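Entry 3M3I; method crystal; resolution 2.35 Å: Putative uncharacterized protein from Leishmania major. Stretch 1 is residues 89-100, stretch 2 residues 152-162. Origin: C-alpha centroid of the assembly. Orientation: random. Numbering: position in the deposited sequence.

Stretch 1, residues 89-100: GDPLQLHVILKD
Stretch 2 152-162: GGAIFGSSVAA

The most distinctive feature of this antiparallel pairing is a diagonal side-chain hydrogen bond that skips the glycine paired with His95: His95 NE2 lies 3.0 Å from Ser159 OG, while His95 itself pairs with Gly157. With chi1 at -58° (m) and chi2 at -118°, the imidazole reaches past its own partner, and Ser159, in rotamer p (69°), meets the ring edge near its plane. Either atom could donate, and ND1 is satisfied elsewhere in the structure.

The general principle is that an antiparallel ladder alternates wide, hydrogen-bonded pairs with narrow, non-hydrogen-bonded ones. The strand carrying Gln93 to Ile97 and strand 155-159 run at 164° to one another, both in extended conformation, with phi/psi for example -111/102 at His95 and -156/179 at Gly157. Three pairs carry reciprocal bonds. Gln93 N to Ser159 O and Ser159 N to Gln93 O are both 2.9 Å; His95 N to Gly157 O is 2.9 Å and nearly linear at 179°, with Gly157 N to His95 O at 3.0 Å; Ile97 N to Ile155 O is 2.7 Å and Ile155 N to Ile97 O 2.9 Å. CA to CA is 5.3 Å for Gln93–Ser159, 5.2 Å for His95–Gly157 and 5.1 Å for Ile97–Ile155. Between them, Leu94 CA to Ser158 CA closes to 4.6 Å and Val96 CA to Phe156 CA to 4.4 Å, and CA-H...O contacts supplement the ladder: Ser158 CA to Gln93 O, 3.3 Å, and Phe156 CA to His95 O, 3.1 Å.

Side chains alternate accordingly. On the side of the sheet that carries Gln93, His95 and Ile97, Ile97 (m, t) packs CD1 against Ile155 (m, t) CG2 at 4.1 Å. On the opposite face, Val96 (t) sets CG1 4.0 Å from Ala154 CB and CG2 4.3 Å from CB of Phe156 (chi1 70°, p; chi2 -68°). Beyond the last bridge, Gln93–Ser159, no direct backbone hydrogen bond joins the stretches; Asp90 CB approaches Val160 CG1 at 3.7 Å, and one water links the backbones instead, donating to Pro91 O (2.7 Å) while accepting from Ala161 N (3.2 Å).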

# COMPACT_ATOMS: atom_id res chain seq x y z
N GLY A 89 -1.15 -15.29 2.42
CA GLY A 89 -0.21 -16.24 3.02
C GLY A 89 0.01 -16.01 4.50
O GLY A 89 -0.80 -15.38 5.17
N ASP A 90 1.12 -16.53 5.00
CA ASP A 90 1.55 -16.26 6.37
C ASP A 90 1.87 -14.77 6.67
O ASP A 90 2.16 -13.98 5.75
CB ASP A 90 2.81 -17.07 6.70
CG ASP A 90 2.59 -18.57 6.63
OD1 ASP A 90 1.57 -19.08 7.18
OD2 ASP A 90 3.46 -19.25 6.05
N PRO A 91 1.83 -14.40 7.97
CA PRO A 91 2.39 -13.12 8.39
C PRO A 91 3.84 -12.98 8.03
O PRO A 91 4.58 -13.96 8.08
CB PRO A 91 2.26 -13.15 9.92
CG PRO A 91 1.90 -14.52 10.28
CD PRO A 91 1.19 -15.09 9.10
N LEU A 92 4.23 -11.76 7.69
CA LEU A 92 5.59 -11.43 7.36
C LEU A 92 6.23 -10.81 8.61
O LEU A 92 5.71 -9.82 9.15
CB LEU A 92 5.58 -10.40 6.23
CG LEU A 92 6.82 -10.23 5.36
CD1 LEU A 92 6.72 -11.11 4.12
CD2 LEU A 92 6.94 -8.78 4.94
N GLN A 93 7.32 -11.40 9.08
CA GLN A 93 8.02 -10.84 10.22
C GLN A 93 9.07 -9.87 9.73
O GLN A 93 10.00 -10.25 9.01
CB GLN A 93 8.65 -11.93 11.08
CG GLN A 93 9.19 -11.39 12.38
CD GLN A 93 9.77 -12.45 13.28
OE1 GLN A 93 9.29 -13.57 13.32
NE2 GLN A 93 10.79 -12.08 14.03
N LEU A 94 8.90 -8.61 10.12
CA LEU A 94 9.79 -7.54 9.76
C LEU A 94 10.74 -7.36 10.93
O LEU A 94 10.31 -7.28 12.09
CB LEU A 94 9.02 -6.24 9.53
CG LEU A 94 8.45 -5.98 8.14
CD1 LEU A 94 7.47 -4.82 8.19
CD2 LEU A 94 9.61 -5.66 7.21
N HIS A 95 12.03 -7.27 10.63
CA HIS A 95 13.07 -7.09 11.62
C HIS A 95 13.62 -5.69 11.41
O HIS A 95 14.41 -5.49 10.49
CB HIS A 95 14.18 -8.13 11.42
CG HIS A 95 13.71 -9.55 11.50
ND1 HIS A 95 14.15 -10.43 12.47
CD2 HIS A 95 12.83 -10.24 10.74
CE1 HIS A 95 13.57 -11.60 12.29
NE2 HIS A 95 12.76 -11.51 11.25
N VAL A 96 13.23 -4.74 12.24
CA VAL A 96 13.53 -3.33 12.01
C VAL A 96 14.47 -2.77 13.09
O VAL A 96 14.09 -2.69 14.25
CB VAL A 96 12.23 -2.49 12.00
CG1 VAL A 96 12.52 -1.03 11.69
CG2 VAL A 96 11.23 -3.04 10.98
N ILE A 97 15.68 -2.38 12.71
CA ILE A 97 16.55 -1.64 13.63
C ILE A 97 16.42 -0.16 13.25
O ILE A 97 16.80 0.23 12.16
CB ILE A 97 18.02 -2.07 13.55
CG1 ILE A 97 18.17 -3.60 13.64
CG2 ILE A 97 18.81 -1.39 14.67
CD1 ILE A 97 19.47 -4.14 13.06
N LEU A 98 15.86 0.65 14.13
CA LEU A 98 15.60 2.06 13.82
C LEU A 98 16.86 2.87 14.04
O LEU A 98 17.60 2.58 14.95
CB LEU A 98 14.49 2.62 14.71
CG LEU A 98 13.16 1.88 14.78
CD1 LEU A 98 12.33 2.44 15.93
CD2 LEU A 98 12.39 1.98 13.46
N LYS A 99 17.08 3.88 13.21
CA LYS A 99 18.18 4.83 13.41
C LYS A 99 17.95 5.67 14.67
O LYS A 99 18.87 5.91 15.43
CB LYS A 99 18.32 5.76 12.20
CG LYS A 99 19.61 6.54 12.14
CD LYS A 99 19.72 7.23 10.79
CE LYS A 99 21.09 7.84 10.56
NZ LYS A 99 21.27 8.27 9.13
N ASP A 100 16.72 6.13 14.85
CA ASP A 100 16.22 6.60 16.15
C ASP A 100 14.81 6.05 16.29
O ASP A 100 14.20 5.68 15.28
CB ASP A 100 16.17 8.12 16.24
CG ASP A 100 17.34 8.80 15.56
OD1 ASP A 100 18.30 9.21 16.26
OD2 ASP A 100 17.28 8.95 14.33
N GLY A 152 12.55 5.57 6.89
CA GLY A 152 13.81 5.80 6.19
C GLY A 152 14.96 5.87 7.17
O GLY A 152 14.87 6.50 8.21
N GLY A 153 16.06 5.21 6.84
CA GLY A 153 17.25 5.20 7.66
C GLY A 153 17.32 3.97 8.54
O GLY A 153 18.34 3.72 9.15
N ALA A 154 16.24 3.19 8.60
CA ALA A 154 16.25 1.95 9.36
C ALA A 154 17.05 0.87 8.63
O ALA A 154 16.99 0.76 7.42
CB ALA A 154 14.82 1.46 9.62
N ILE A 155 17.83 0.10 9.40
CA ILE A 155 18.41 -1.16 8.92
C ILE A 155 17.36 -2.24 9.18
O ILE A 155 17.00 -2.50 10.33
CB ILE A 155 19.71 -1.49 9.65
CG1 ILE A 155 20.79 -0.43 9.36
CG2 ILE A 155 20.24 -2.87 9.25
CD1 ILE A 155 21.89 -0.40 10.37
N PHE A 156 16.85 -2.86 8.11
CA PHE A 156 15.73 -3.80 8.23
C PHE A 156 15.73 -4.96 7.23
O PHE A 156 16.36 -4.90 6.17
CB PHE A 156 14.42 -3.03 8.11
CG PHE A 156 14.14 -2.50 6.74
CD1 PHE A 156 14.90 -1.49 6.20
CD2 PHE A 156 13.08 -2.97 6.00
CE1 PHE A 156 14.63 -0.99 4.96
CE2 PHE A 156 12.81 -2.46 4.76
CZ PHE A 156 13.58 -1.47 4.24
N GLY A 157 14.97 -6.01 7.56
CA GLY A 157 14.87 -7.19 6.70
C GLY A 157 13.57 -7.92 6.97
O GLY A 157 12.83 -7.48 7.83
N SER A 158 13.30 -9.01 6.27
CA SER A 158 12.08 -9.76 6.51
C SER A 158 12.25 -11.27 6.42
O SER A 158 13.19 -11.75 5.81
CB SER A 158 10.95 -9.28 5.59
OG SER A 158 11.06 -9.79 4.28
N SER A 159 11.35 -12.01 7.09
CA SER A 159 11.38 -13.47 7.10
C SER A 159 10.00 -14.05 7.35
O SER A 159 9.09 -13.35 7.80
CB SER A 159 12.36 -14.00 8.16
OG SER A 159 11.89 -13.75 9.47
N VAL A 160 9.86 -15.34 7.05
CA VAL A 160 8.63 -16.08 7.32
C VAL A 160 8.97 -17.36 8.05
O VAL A 160 9.95 -18.03 7.72
CB VAL A 160 7.90 -16.45 6.02
CG1 VAL A 160 6.51 -17.01 6.33
CG2 VAL A 160 7.81 -15.24 5.09
N ALA A 161 8.16 -17.70 9.05
CA ALA A 161 8.37 -18.87 9.89
C ALA A 161 8.12 -20.17 9.11
O ALA A 161 7.23 -20.22 8.25
CB ALA A 161 7.47 -18.82 11.14
N ALA A 162 8.91 -21.20 9.43
CA ALA A 162 8.81 -22.49 8.75
C ALA A 162 7.59 -23.26 9.24
O ALA A 162 6.81 -23.76 8.43
CB ALA A 162 10.06 -23.30 8.96
O HOH W 1 5.60 -15.87 9.66